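Local coordinates for fatty acyl CoA synthetase FADD13 (FATTY-ACYL-CoA SYNTHETASE) (Mycobacterium tuberculosis, PDB 3R44), which is an AMP-binding enzyme of the ANL superfamily, built from a large N-terminal part and a small C-terminal domain, at residues 186-191 against 316-321; 202-207 against 343-348; 262-267 against 287-292; 337-342 against 406-411; 349-354 against 364-369. One frame throughout, in Å; residues are numbered along the deposited sequence.

Contact 1 of 5, residues 186-191 against 316-321; sequences KGVVHT and ALTESC
In His190 the first torsion sets CG anti to the carbonyl carbon and beside the backbone N (chi1 -77°). Its CB bond points to the turn at Thr318-Cys321, and CG1 of Val188, anti to the backbone N (chi1 176°), is carried to the same turn. The one hydrogen bond across the contact runs from His190 NE2 to Thr318 O, 2.8 Å, with an angle of 155° at the hydrogen. The donor lies in the carbonyl plane, and the oxygen is tilted modestly out of the ring plane. Thr318 O also accepts from Cys321 N at 3.1 Å, so a single carbonyl both closes its own turn and grips the ring. Glu319 O sits at the ring edge, 3.5 Å from His190 CE1. One face of the imidazole is covered by Cys321, whose SG stands almost straight above the centroid at 3.9 Å while CB is offset toward the rim. Thr318 and Glu319 of this turn belong to the A5 signature of ANL enzymes, and strand 186-191 begins at the end of their glycine-rich, P-loop-like signature. Next to the imidazole the packing is apolar. Val188 CG2 meets Thr318 CG2 at 3.8 Å, Val188 CG1 rests 3.8 Å from Glu319 CA, and the side chains of Val188 and Glu319 cross at about a right angle. The carboxylate of Glu319 turns elsewhere, its OE2 hydrogen-bonded to Tyr376 OH. On the other ring nitrogen, His190 ND1 is paired with Ser194 OG of helix 192-205.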
# COMPACT_ATOMS: atom_id res chain seq x y z
N LYS A 186 3.87 10.14 -9.31
CA LYS A 186 5.30 10.32 -9.06
C LYS A 186 5.86 8.97 -8.70
O LYS A 186 5.20 8.15 -8.04
CB LYS A 186 5.60 11.24 -7.87
CG LYS A 186 5.05 12.61 -7.95
CD LYS A 186 5.28 13.32 -6.61
CE LYS A 186 4.21 12.92 -5.55
NZ LYS A 186 2.83 13.32 -5.95
N GLY A 187 7.10 8.75 -9.10
CA GLY A 187 7.78 7.52 -8.77
C GLY A 187 8.49 7.62 -7.49
O GLY A 187 9.38 8.47 -7.31
N VAL A 188 8.12 6.75 -6.57
CA VAL A 188 8.71 6.73 -5.23
C VAL A 188 9.94 5.78 -5.23
O VAL A 188 9.78 4.58 -5.50
CB VAL A 188 7.68 6.26 -4.22
CG1 VAL A 188 8.32 6.13 -2.81
CG2 VAL A 188 6.48 7.21 -4.20
N VAL A 189 11.15 6.32 -4.99
CA VAL A 189 12.39 5.54 -5.07
C VAL A 189 12.72 4.97 -3.70
O VAL A 189 12.92 5.73 -2.76
CB VAL A 189 13.60 6.38 -5.59
CG1 VAL A 189 14.88 5.48 -5.67
CG2 VAL A 189 13.23 7.06 -6.94
N HIS A 190 12.75 3.65 -3.59
CA HIS A 190 13.27 2.98 -2.39
C HIS A 190 14.61 2.31 -2.65
O HIS A 190 14.95 1.99 -3.76
CB HIS A 190 12.23 2.01 -1.80
CG HIS A 190 11.14 2.70 -1.04
ND1 HIS A 190 11.33 3.25 0.21
CD2 HIS A 190 9.87 3.04 -1.41
CE1 HIS A 190 10.24 3.88 0.58
NE2 HIS A 190 9.33 3.76 -0.38
N THR A 191 15.34 2.08 -1.58
CA THR A 191 16.69 1.57 -1.61
C THR A 191 16.75 0.25 -0.81
O THR A 191 15.73 -0.22 -0.23
CB THR A 191 17.64 2.56 -0.96
OG1 THR A 191 17.23 2.75 0.42
CG2 THR A 191 17.70 3.91 -1.78
N ALA A 316 0.33 3.32 6.57
CA ALA A 316 1.60 3.41 5.82
C ALA A 316 1.29 4.04 4.48
O ALA A 316 0.10 4.16 4.13
CB ALA A 316 2.18 2.02 5.63
N LEU A 317 2.32 4.39 3.72
CA LEU A 317 2.19 5.05 2.43
C LEU A 317 3.18 4.35 1.56
O LEU A 317 4.12 3.77 2.06
CB LEU A 317 2.60 6.51 2.52
CG LEU A 317 1.84 7.48 3.40
CD1 LEU A 317 2.26 8.91 2.99
CD2 LEU A 317 0.34 7.28 3.18
N THR A 318 3.06 4.50 0.26
CA THR A 318 4.17 4.15 -0.62
C THR A 318 5.52 4.76 -0.23
O THR A 318 6.52 4.05 -0.20
CB THR A 318 3.78 4.46 -2.09
OG1 THR A 318 2.54 3.77 -2.36
CG2 THR A 318 4.84 3.96 -3.06
N GLU A 319 5.52 6.03 0.14
CA GLU A 319 6.71 6.77 0.55
C GLU A 319 7.37 6.22 1.81
O GLU A 319 8.53 6.49 2.06
CB GLU A 319 6.36 8.24 0.75
CG GLU A 319 6.09 8.97 -0.57
CD GLU A 319 4.60 9.04 -0.95
OE1 GLU A 319 3.80 8.09 -0.62
OE2 GLU A 319 4.25 10.03 -1.67
N SER A 320 6.61 5.50 2.63
CA SER A 320 7.16 4.88 3.85
C SER A 320 7.40 3.39 3.74
O SER A 320 7.62 2.69 4.72
CB SER A 320 6.26 5.20 5.03
OG SER A 320 5.09 4.45 4.95
N CYS A 321 7.41 2.90 2.50
CA CYS A 321 7.68 1.50 2.17
C CYS A 321 6.78 0.54 2.89
O CYS A 321 7.22 -0.55 3.28
CB CYS A 321 9.11 1.11 2.51
SG CYS A 321 9.82 -0.11 1.44

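Contact 2 of 5, residues 202-207 against 343-348; sequences WASTID and TMFTDV
Ser204 meets the turn at Met344 and Phe345 with both of its side-chain atoms. Its CB lies 3.9 Å from Met344 CG, and its OG comes to the edge of the Phe345 ring, near the ring plane, 3.8 Å from CE2. That hydroxyl is bonded to Ser200 O within its own helix, so toward the ring it makes only a packing contact. Thr205, the next residue, carries the polar link. Its OG1 is anti to the carbonyl carbon (chi1 -54°) and accepts a nearly straight hydrogen bond from Met344 N at 3.0 Å, with 166° at the hydrogen. The same oxygen is 3.6 Å from Met344 CB and 3.6 Å from Thr343 CB, while the methyl of Thr205 turns to the methyl of Thr343, with CG2 to CG2 at 4.1 Å. Thr343 to Thr346 form a type II beta turn, closed by Thr346 N bonding to Thr343 O at 3.2 Å. The contact thus sets the last turn of helix 192-205 against the reversal that leads from strand 341-342 into strand 346-351. Thr343 OG1 is held by Ser201 OG of the same helix. Because Thr205 OG1 is also hydrogen-bonded to Ser201 O, its proton is engaged within the helix, and its acceptor side serves the turn: one hydroxyl joins two pieces of backbone.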
# COMPACT_ATOMS: atom_id res chain seq x y z
N TRP A 202 8.62 -4.00 10.60
CA TRP A 202 7.52 -4.97 10.76
C TRP A 202 7.92 -6.15 11.64
O TRP A 202 7.25 -6.50 12.61
CB TRP A 202 7.14 -5.48 9.39
CG TRP A 202 6.24 -4.59 8.66
CD1 TRP A 202 6.56 -3.53 7.82
CD2 TRP A 202 4.86 -4.72 8.62
NE1 TRP A 202 5.41 -2.98 7.30
CE2 TRP A 202 4.35 -3.70 7.77
CE3 TRP A 202 3.96 -5.58 9.27
CZ2 TRP A 202 2.97 -3.52 7.56
CZ3 TRP A 202 2.61 -5.42 9.05
CH2 TRP A 202 2.13 -4.40 8.19
N ALA A 203 9.05 -6.75 11.28
CA ALA A 203 9.51 -7.97 11.92
C ALA A 203 9.81 -7.76 13.40
O ALA A 203 9.66 -8.69 14.21
CB ALA A 203 10.74 -8.48 11.22
N SER A 204 10.23 -6.55 13.78
CA SER A 204 10.48 -6.23 15.20
C SER A 204 9.29 -5.74 15.98
O SER A 204 9.36 -5.62 17.21
CB SER A 204 11.58 -5.16 15.36
OG SER A 204 12.80 -5.68 14.90
N THR A 205 8.19 -5.45 15.30
CA THR A 205 7.03 -4.86 15.92
C THR A 205 5.87 -5.88 16.02
O THR A 205 5.25 -5.98 17.05
CB THR A 205 6.56 -3.59 15.15
OG1 THR A 205 7.67 -2.67 15.02
CG2 THR A 205 5.34 -2.95 15.86
N ILE A 206 5.59 -6.61 14.95
CA ILE A 206 4.45 -7.55 15.02
C ILE A 206 4.92 -8.86 15.60
O ILE A 206 6.13 -9.16 15.55
CB ILE A 206 3.79 -7.80 13.65
CG1 ILE A 206 4.69 -8.57 12.70
CG2 ILE A 206 3.35 -6.48 13.00
CD1 ILE A 206 3.93 -8.88 11.36
N ASP A 207 3.98 -9.69 16.11
CA ASP A 207 4.34 -10.99 16.62
C ASP A 207 4.52 -11.97 15.46
O ASP A 207 3.64 -12.76 15.17
CB ASP A 207 3.30 -11.47 17.63
CG ASP A 207 3.62 -12.85 18.23
OD1 ASP A 207 4.73 -13.46 18.05
OD2 ASP A 207 2.72 -13.33 18.92
N THR A 343 5.98 2.38 14.94
CA THR A 343 6.64 1.07 14.94
C THR A 343 8.11 1.19 15.30
O THR A 343 8.66 2.33 15.48
CB THR A 343 6.49 0.38 13.61
OG1 THR A 343 7.11 1.14 12.56
CG2 THR A 343 5.00 0.24 13.30
N MET A 344 8.77 0.04 15.46
CA MET A 344 10.20 0.07 15.69
C MET A 344 10.82 0.73 14.51
O MET A 344 10.37 0.56 13.38
CB MET A 344 10.84 -1.31 15.88
CG MET A 344 10.60 -1.87 17.18
SD MET A 344 11.05 -0.83 18.59
CE MET A 344 12.83 -0.82 18.54
N PHE A 345 11.84 1.52 14.77
CA PHE A 345 12.62 2.18 13.71
C PHE A 345 11.88 3.30 12.97
O PHE A 345 12.34 3.75 11.93
CB PHE A 345 13.22 1.17 12.72
CG PHE A 345 13.93 0.04 13.40
CD1 PHE A 345 15.00 0.30 14.23
CD2 PHE A 345 13.49 -1.26 13.25
CE1 PHE A 345 15.67 -0.75 14.93
CE2 PHE A 345 14.15 -2.31 13.92
CZ PHE A 345 15.21 -2.06 14.77
N THR A 346 10.75 3.74 13.53
CA THR A 346 9.94 4.80 12.92
C THR A 346 9.55 5.82 13.98
O THR A 346 9.12 5.46 15.09
CB THR A 346 8.66 4.25 12.19
OG1 THR A 346 8.25 5.16 11.15
CG2 THR A 346 7.51 4.08 13.15
N ASP A 347 9.72 7.12 13.66
CA ASP A 347 9.15 8.13 14.51
C ASP A 347 7.97 8.77 13.77
O ASP A 347 8.05 9.03 12.57
CB ASP A 347 10.14 9.23 14.91
CG ASP A 347 11.37 8.71 15.70
OD1 ASP A 347 11.31 7.61 16.27
OD2 ASP A 347 12.40 9.41 15.78
N VAL A 348 6.88 9.02 14.46
CA VAL A 348 5.68 9.56 13.80
C VAL A 348 5.20 10.71 14.63
O VAL A 348 5.21 10.59 15.84
CB VAL A 348 4.55 8.49 13.72
CG1 VAL A 348 3.25 9.12 13.13
CG2 VAL A 348 5.04 7.19 12.99

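Contact 3 of 5, residues 262-267 against 287-292; sequences GGAVPA and RYFITG
Gly262-Ala264 and Tyr288-Gly292 are joined by a ladder of four backbone hydrogen bonds in parallel register, in which Gly262, Ile290, Ala264 and Gly292 donate their N-H groups to Tyr288 O, Gly262 O, Ile290 O and Ala264 O respectively. The shortest, Ile290 N to Gly262 O at 2.8 Å, runs nearly along the C=O axis. The longest joins Gly292 N to Ala264 O at 3.2 Å. CA-H...O contacts accompany them, among them Thr291 CA with Ala264 O at 3.2 Å. The two strands are neighbours in the large mixed sheet of the N-terminal part, and helices 266-274 and 276-280 lie between them in the chain, a beta-alpha-beta crossover. Their short axes diverge by 36°. Between the two segments, side-chain packing is seen on the face carrying Ala264, Phe289 and Thr291. There the Phe289 ring, CG anti to its carbonyl carbon (chi1 -71°), leans over Gly262, which has no side chain to oppose it, and CD1 reaches Ala264 CB at 4.0 Å. Leu269 of helix 266-274 packs on all three residues of that face. A different kind of contact marks the start of this helix, where Pro266 CD presses to 3.0 Å from Gly292 O, a buried carbonyl oxygen with no hydrogen-bond partner in the model.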
# COMPACT_ATOMS: atom_id res chain seq x y z
N GLY A 262 -2.14 -13.88 8.03
CA GLY A 262 -2.61 -13.58 6.68
C GLY A 262 -2.62 -12.10 6.41
O GLY A 262 -3.02 -11.32 7.27
N GLY A 263 -2.25 -11.69 5.20
CA GLY A 263 -2.42 -10.31 4.82
C GLY A 263 -3.84 -10.14 4.26
O GLY A 263 -4.35 -11.01 3.56
N ALA A 264 -4.47 -9.02 4.59
CA ALA A 264 -5.82 -8.73 4.14
C ALA A 264 -6.16 -7.26 4.13
O ALA A 264 -5.32 -6.38 4.38
CB ALA A 264 -6.82 -9.49 5.04
N VAL A 265 -7.39 -6.99 3.74
CA VAL A 265 -8.01 -5.66 3.87
C VAL A 265 -9.43 -5.92 4.40
O VAL A 265 -9.89 -7.09 4.40
CB VAL A 265 -8.08 -4.93 2.51
CG1 VAL A 265 -6.65 -4.55 1.97
CG2 VAL A 265 -8.90 -5.79 1.50
N PRO A 266 -10.09 -4.89 4.94
CA PRO A 266 -11.37 -5.11 5.60
C PRO A 266 -12.38 -5.82 4.71
O PRO A 266 -13.07 -6.71 5.20
CB PRO A 266 -11.78 -3.69 6.00
CG PRO A 266 -10.49 -3.11 6.35
CD PRO A 266 -9.61 -3.54 5.24
N ALA A 267 -12.44 -5.48 3.41
CA ALA A 267 -13.42 -6.17 2.52
C ALA A 267 -13.20 -7.68 2.53
O ALA A 267 -14.17 -8.45 2.54
CB ALA A 267 -13.36 -5.65 1.03
N ARG A 287 -3.22 -17.20 13.70
CA ARG A 287 -3.23 -16.28 14.82
C ARG A 287 -3.84 -14.94 14.51
O ARG A 287 -4.60 -14.45 15.32
CB ARG A 287 -1.80 -16.05 15.36
CG ARG A 287 -1.08 -17.34 15.68
CD ARG A 287 0.08 -17.13 16.69
NE ARG A 287 1.10 -16.22 16.14
CZ ARG A 287 2.08 -16.56 15.29
NH1 ARG A 287 2.22 -17.80 14.85
NH2 ARG A 287 2.96 -15.61 14.90
N TYR A 288 -3.46 -14.31 13.40
CA TYR A 288 -3.99 -12.99 13.09
C TYR A 288 -3.88 -12.59 11.62
O TYR A 288 -3.03 -13.05 10.90
CB TYR A 288 -3.31 -11.89 13.99
CG TYR A 288 -1.84 -11.77 13.80
CD1 TYR A 288 -1.30 -10.91 12.85
CD2 TYR A 288 -0.97 -12.52 14.57
CE1 TYR A 288 0.02 -10.78 12.72
CE2 TYR A 288 0.37 -12.42 14.44
CZ TYR A 288 0.88 -11.55 13.48
OH TYR A 288 2.24 -11.40 13.25
N PHE A 289 -4.71 -11.63 11.23
CA PHE A 289 -4.56 -10.97 9.98
C PHE A 289 -3.88 -9.64 10.16
O PHE A 289 -4.02 -9.00 11.18
CB PHE A 289 -5.93 -10.70 9.37
CG PHE A 289 -6.65 -11.94 8.88
CD1 PHE A 289 -6.34 -12.52 7.64
CD2 PHE A 289 -7.63 -12.50 9.66
CE1 PHE A 289 -7.03 -13.65 7.19
CE2 PHE A 289 -8.31 -13.65 9.24
CZ PHE A 289 -8.01 -14.21 7.99
N ILE A 290 -3.08 -9.24 9.17
CA ILE A 290 -2.50 -7.91 9.10
C ILE A 290 -3.34 -7.23 8.03
O ILE A 290 -3.39 -7.72 6.91
CB ILE A 290 -1.06 -7.92 8.60
CG1 ILE A 290 -0.20 -8.76 9.54
CG2 ILE A 290 -0.51 -6.46 8.54
CD1 ILE A 290 1.24 -8.99 9.04
N THR A 291 -4.04 -6.16 8.36
CA THR A 291 -4.96 -5.54 7.43
C THR A 291 -4.56 -4.10 7.17
O THR A 291 -4.11 -3.39 8.04
CB THR A 291 -6.43 -5.56 7.91
OG1 THR A 291 -6.56 -4.76 9.07
CG2 THR A 291 -6.85 -6.97 8.33
N GLY A 292 -4.77 -3.68 5.94
CA GLY A 292 -4.52 -2.30 5.54
C GLY A 292 -5.88 -1.70 5.21
O GLY A 292 -6.86 -2.41 5.12

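Contact 4 of 5, residues 337-342 against 406-411; sequences GSAGRA and LYIKDR
Ser338 lies beneath the phenol ring of Tyr407, its CB over one face at 3.9 Å from the centroid, 21° off the ring normal, a CH-pi contact offset toward the rim. The ring also packs on the backbone before it, with Tyr407 CD1 3.6 Å from Gly337 O. While CB faces the ring, OG of Ser338 is anti to the backbone N (chi1 -180°), which carries it to Leu406 O at 2.7 Å. The hydroxyl donates from above the carbonyl plane. Ala339 N donates to the same oxygen at 2.8 Å, nearly in line with its C=O bond, so two donors of consecutive residues grip one carbonyl. Ser338 OG in turn accepts from Gly340 N at 2.9 Å, and the hydroxyl thus both donates and accepts. Leu406 N completes the exchange by donating to Gly340 O at 2.8 Å with an angle of 173°. Ala339 CB points to the strand and touches two side chains loosely, Leu406 CG at 4.3 Å and Ile408 CG1 at 4.4 Å. Tyr315 of strand 310-316 packs on all three of these residues. Farther along, a water bridges the segments, donating to Gly337 O and accepting from Ile408 N. The bond from Gly340 N to Ser338 OG defines an ST turn, set here just ahead of strand 341-342 at the edge of the large sheet. It clasps the beta hairpin 396-410, which leads in ANL enzymes toward the A8 signature and the small C-terminal domain.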
# COMPACT_ATOMS: atom_id res chain seq x y z
N GLY A 337 -10.69 2.27 15.47
CA GLY A 337 -10.56 3.46 14.63
C GLY A 337 -9.16 4.07 14.61
O GLY A 337 -8.86 4.94 13.77
N SER A 338 -8.29 3.61 15.52
CA SER A 338 -6.90 4.06 15.52
C SER A 338 -6.08 3.31 14.47
O SER A 338 -6.35 2.15 14.18
CB SER A 338 -6.25 3.85 16.87
OG SER A 338 -4.92 4.30 16.82
N ALA A 339 -5.04 3.97 13.95
CA ALA A 339 -4.04 3.37 13.09
C ALA A 339 -2.85 2.83 13.93
O ALA A 339 -1.89 2.30 13.37
CB ALA A 339 -3.53 4.45 12.07
N GLY A 340 -2.91 3.01 15.25
CA GLY A 340 -1.97 2.45 16.20
C GLY A 340 -0.81 3.39 16.52
O GLY A 340 -0.92 4.60 16.31
N ARG A 341 0.22 2.82 17.13
CA ARG A 341 1.42 3.56 17.54
C ARG A 341 2.52 3.47 16.49
O ARG A 341 2.54 2.57 15.65
CB ARG A 341 1.96 2.92 18.83
CG ARG A 341 1.11 3.13 20.10
CD ARG A 341 1.65 2.38 21.30
NE ARG A 341 1.21 3.08 22.51
CZ ARG A 341 1.01 2.50 23.66
NH1 ARG A 341 1.18 1.20 23.76
NH2 ARG A 341 0.60 3.20 24.68
N ALA A 342 3.51 4.36 16.59
CA ALA A 342 4.71 4.25 15.79
C ALA A 342 5.32 2.86 15.97
O ALA A 342 5.09 2.18 17.00
CB ALA A 342 5.74 5.35 16.21
N LEU A 406 -2.26 7.03 16.92
CA LEU A 406 -2.60 7.84 15.75
C LEU A 406 -4.03 7.56 15.25
O LEU A 406 -4.43 6.40 15.12
CB LEU A 406 -1.65 7.51 14.60
CG LEU A 406 -1.87 8.22 13.28
CD1 LEU A 406 -1.82 9.74 13.52
CD2 LEU A 406 -0.84 7.84 12.19
N TYR A 407 -4.77 8.64 14.96
CA TYR A 407 -6.10 8.57 14.37
C TYR A 407 -6.03 9.40 13.11
O TYR A 407 -5.79 10.59 13.17
CB TYR A 407 -7.20 9.13 15.29
CG TYR A 407 -7.49 8.25 16.50
CD1 TYR A 407 -8.56 7.37 16.47
CD2 TYR A 407 -6.68 8.26 17.62
CE1 TYR A 407 -8.83 6.53 17.54
CE2 TYR A 407 -6.95 7.42 18.71
CZ TYR A 407 -8.02 6.57 18.66
OH TYR A 407 -8.28 5.74 19.70
N ILE A 408 -6.19 8.77 11.96
CA ILE A 408 -6.21 9.51 10.73
C ILE A 408 -7.56 10.16 10.49
O ILE A 408 -8.63 9.53 10.53
CB ILE A 408 -5.80 8.62 9.53
CG1 ILE A 408 -4.40 8.04 9.71
CG2 ILE A 408 -5.91 9.40 8.18
CD1 ILE A 408 -3.29 8.94 9.45
N LYS A 409 -7.52 11.45 10.21
CA LYS A 409 -8.74 12.22 10.03
C LYS A 409 -9.08 12.43 8.58
O LYS A 409 -10.27 12.45 8.24
CB LYS A 409 -8.64 13.58 10.72
CG LYS A 409 -8.47 13.51 12.21
CD LYS A 409 -9.63 12.77 12.85
CE LYS A 409 -9.48 12.62 14.36
NZ LYS A 409 -9.44 13.97 15.05
N ASP A 410 -8.07 12.65 7.75
CA ASP A 410 -8.30 12.87 6.32
C ASP A 410 -7.03 12.55 5.56
O ASP A 410 -5.92 12.58 6.13
CB ASP A 410 -8.63 14.32 6.04
CG ASP A 410 -9.98 14.50 5.38
OD1 ASP A 410 -10.53 13.57 4.72
OD2 ASP A 410 -10.50 15.61 5.59
N ARG A 411 -7.20 12.17 4.30
CA ARG A 411 -6.10 11.82 3.45
C ARG A 411 -5.92 12.91 2.43
O ARG A 411 -6.89 13.59 2.06
CB ARG A 411 -6.38 10.54 2.70
CG ARG A 411 -6.80 9.37 3.56
CD ARG A 411 -5.70 8.95 4.41
NE ARG A 411 -5.48 7.51 4.44
CZ ARG A 411 -4.37 6.91 3.97
NH1 ARG A 411 -3.38 7.62 3.41
NH2 ARG A 411 -4.26 5.59 4.07
O HOH W 1 -7.04 6.06 11.97

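Contact 5 of 5, residues 349-354 against 364-369; sequences AVRGDD and EVVIKS
Two neighbouring strands of a five-stranded antiparallel sheet meet where Ala349-Arg351 runs beside Glu364-Val366. Ala349 and Val366 are a hydrogen-bonded pair, with Ala349 N to Val366 O at 2.9 Å and Val366 N to Ala349 O at 2.8 Å. Arg351 and Glu364 form a second such pair, Arg351 N reaching Glu364 O at 2.8 Å. Between them Val350 and Val365 make the non-hydrogen-bonded pair, and their side chains share the face on which Leu406 and Ile408 pack against Val365. The strands twist strongly, their short axes 127° apart. On the opposite face Ala349 CB meets Val366 CG2 at 4.0 Å, and Val366 CG1 touches Arg351 CB at 3.9 Å. The long side chains of Arg351 and Glu364, each with CG anti to its backbone N (chi1 179° and -179°), lie side by side and point the same way, yet guanidinium and carboxylate are nearly perpendicular and not in direct contact. A water joins them, accepting from Arg351 NH1 at 3.0 Å and donating to Glu364 OE1 at 2.7 Å, as well as to Arg351 O. Each charge has another partner: Arg351 NE pairs with Asp388, and Glu364 OE1 with Arg393, while Glu364 OE2 accepts from Gly395 N.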
# COMPACT_ATOMS: atom_id res chain seq x y z
N ALA A 349 4.85 11.84 14.03
CA ALA A 349 4.44 12.99 14.81
C ALA A 349 3.42 13.75 13.97
O ALA A 349 3.05 13.28 12.87
CB ALA A 349 5.67 13.91 15.19
N VAL A 350 2.96 14.89 14.47
CA VAL A 350 2.08 15.79 13.72
C VAL A 350 2.66 17.19 13.62
O VAL A 350 3.12 17.74 14.63
CB VAL A 350 0.64 15.81 14.31
CG1 VAL A 350 -0.10 14.50 13.98
CG2 VAL A 350 0.69 16.10 15.76
N ARG A 351 2.58 17.80 12.43
CA ARG A 351 3.12 19.12 12.20
C ARG A 351 1.95 20.08 12.18
O ARG A 351 1.09 19.97 11.32
CB ARG A 351 3.83 19.14 10.85
CG ARG A 351 4.44 20.43 10.43
CD ARG A 351 5.11 20.23 9.09
NE ARG A 351 5.90 21.40 8.71
CZ ARG A 351 5.42 22.52 8.21
NH1 ARG A 351 4.12 22.71 8.01
NH2 ARG A 351 6.29 23.49 7.92
N GLY A 352 1.94 20.99 13.14
CA GLY A 352 0.86 21.92 13.30
C GLY A 352 0.87 22.99 12.22
O GLY A 352 1.85 23.12 11.46
N ASP A 353 -0.25 23.73 12.16
CA ASP A 353 -0.43 24.86 11.26
C ASP A 353 0.69 25.88 11.48
O ASP A 353 1.12 26.55 10.54
N ASP A 354 1.18 25.94 12.73
CA ASP A 354 2.33 26.80 13.08
C ASP A 354 3.71 26.31 12.62
O ASP A 354 4.72 26.97 12.85
CB ASP A 354 2.37 27.09 14.60
CG ASP A 354 2.49 25.82 15.49
OD1 ASP A 354 2.62 24.67 14.99
OD2 ASP A 354 2.47 25.99 16.73
N GLU A 364 -0.62 17.73 10.52
CA GLU A 364 -0.26 16.90 9.37
C GLU A 364 0.62 15.74 9.86
O GLU A 364 1.59 16.00 10.56
CB GLU A 364 0.46 17.74 8.31
CG GLU A 364 0.83 16.91 7.10
CD GLU A 364 1.74 17.67 6.11
OE1 GLU A 364 2.26 18.77 6.49
OE2 GLU A 364 1.95 17.16 4.98
N VAL A 365 0.31 14.50 9.48
CA VAL A 365 1.11 13.37 9.89
C VAL A 365 2.50 13.48 9.26
O VAL A 365 2.64 13.72 8.01
CB VAL A 365 0.45 12.05 9.58
CG1 VAL A 365 1.38 10.88 10.05
CG2 VAL A 365 -0.98 11.95 10.30
N VAL A 366 3.53 13.39 10.10
CA VAL A 366 4.90 13.42 9.57
C VAL A 366 5.67 12.19 10.07
O VAL A 366 5.39 11.68 11.17
CB VAL A 366 5.65 14.71 9.87
CG1 VAL A 366 5.08 15.88 9.08
CG2 VAL A 366 5.71 15.02 11.34
N ILE A 367 6.62 11.71 9.27
CA ILE A 367 7.36 10.49 9.61
C ILE A 367 8.85 10.76 9.51
O ILE A 367 9.29 11.40 8.51
CB ILE A 367 6.96 9.35 8.62
CG1 ILE A 367 5.43 9.08 8.66
CG2 ILE A 367 7.79 8.06 8.90
CD1 ILE A 367 4.87 8.02 7.62
N LYS A 368 9.65 10.25 10.44
CA LYS A 368 11.14 10.33 10.37
C LYS A 368 11.64 8.91 10.58
O LYS A 368 11.29 8.28 11.56
CB LYS A 368 11.73 11.28 11.42
CG LYS A 368 13.25 11.35 11.39
CD LYS A 368 13.77 12.48 12.32
CE LYS A 368 13.92 13.76 11.54
NZ LYS A 368 14.62 14.82 12.32
N SER A 369 12.40 8.38 9.61
CA SER A 369 12.71 6.98 9.60
C SER A 369 13.56 6.64 8.39
O SER A 369 13.37 7.24 7.33
CB SER A 369 11.44 6.13 9.46
OG SER A 369 11.69 4.73 9.57
O HOH W 2 1.84 20.76 8.28

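In the fold
Strand 186-191 of contact 1 runs into helix 192-205 of contact 2, whose N-terminal part supplies His192, Glu193 and His196 to the pocket of the bound histidine. That ligand is about 11 Å from the side chain of Cys321 in contact 1 and about 9 Å from that of Phe345 in contact 2. Contact 2 meets contact 3, where Trp202 CZ3 packs 3.3 Å from Ile290 CG2, and contact 5, where Phe345 O probably bonds to Ser369 OG at 2.6 Å. Contact 5 is nested in the loop closed by contact 4, with centres about 13 Å apart, and Ile408 CD1 packs 3.9 Å from Val365 CG2. Contacts 3 and 5 lie farthest apart, about 27 Å between centres.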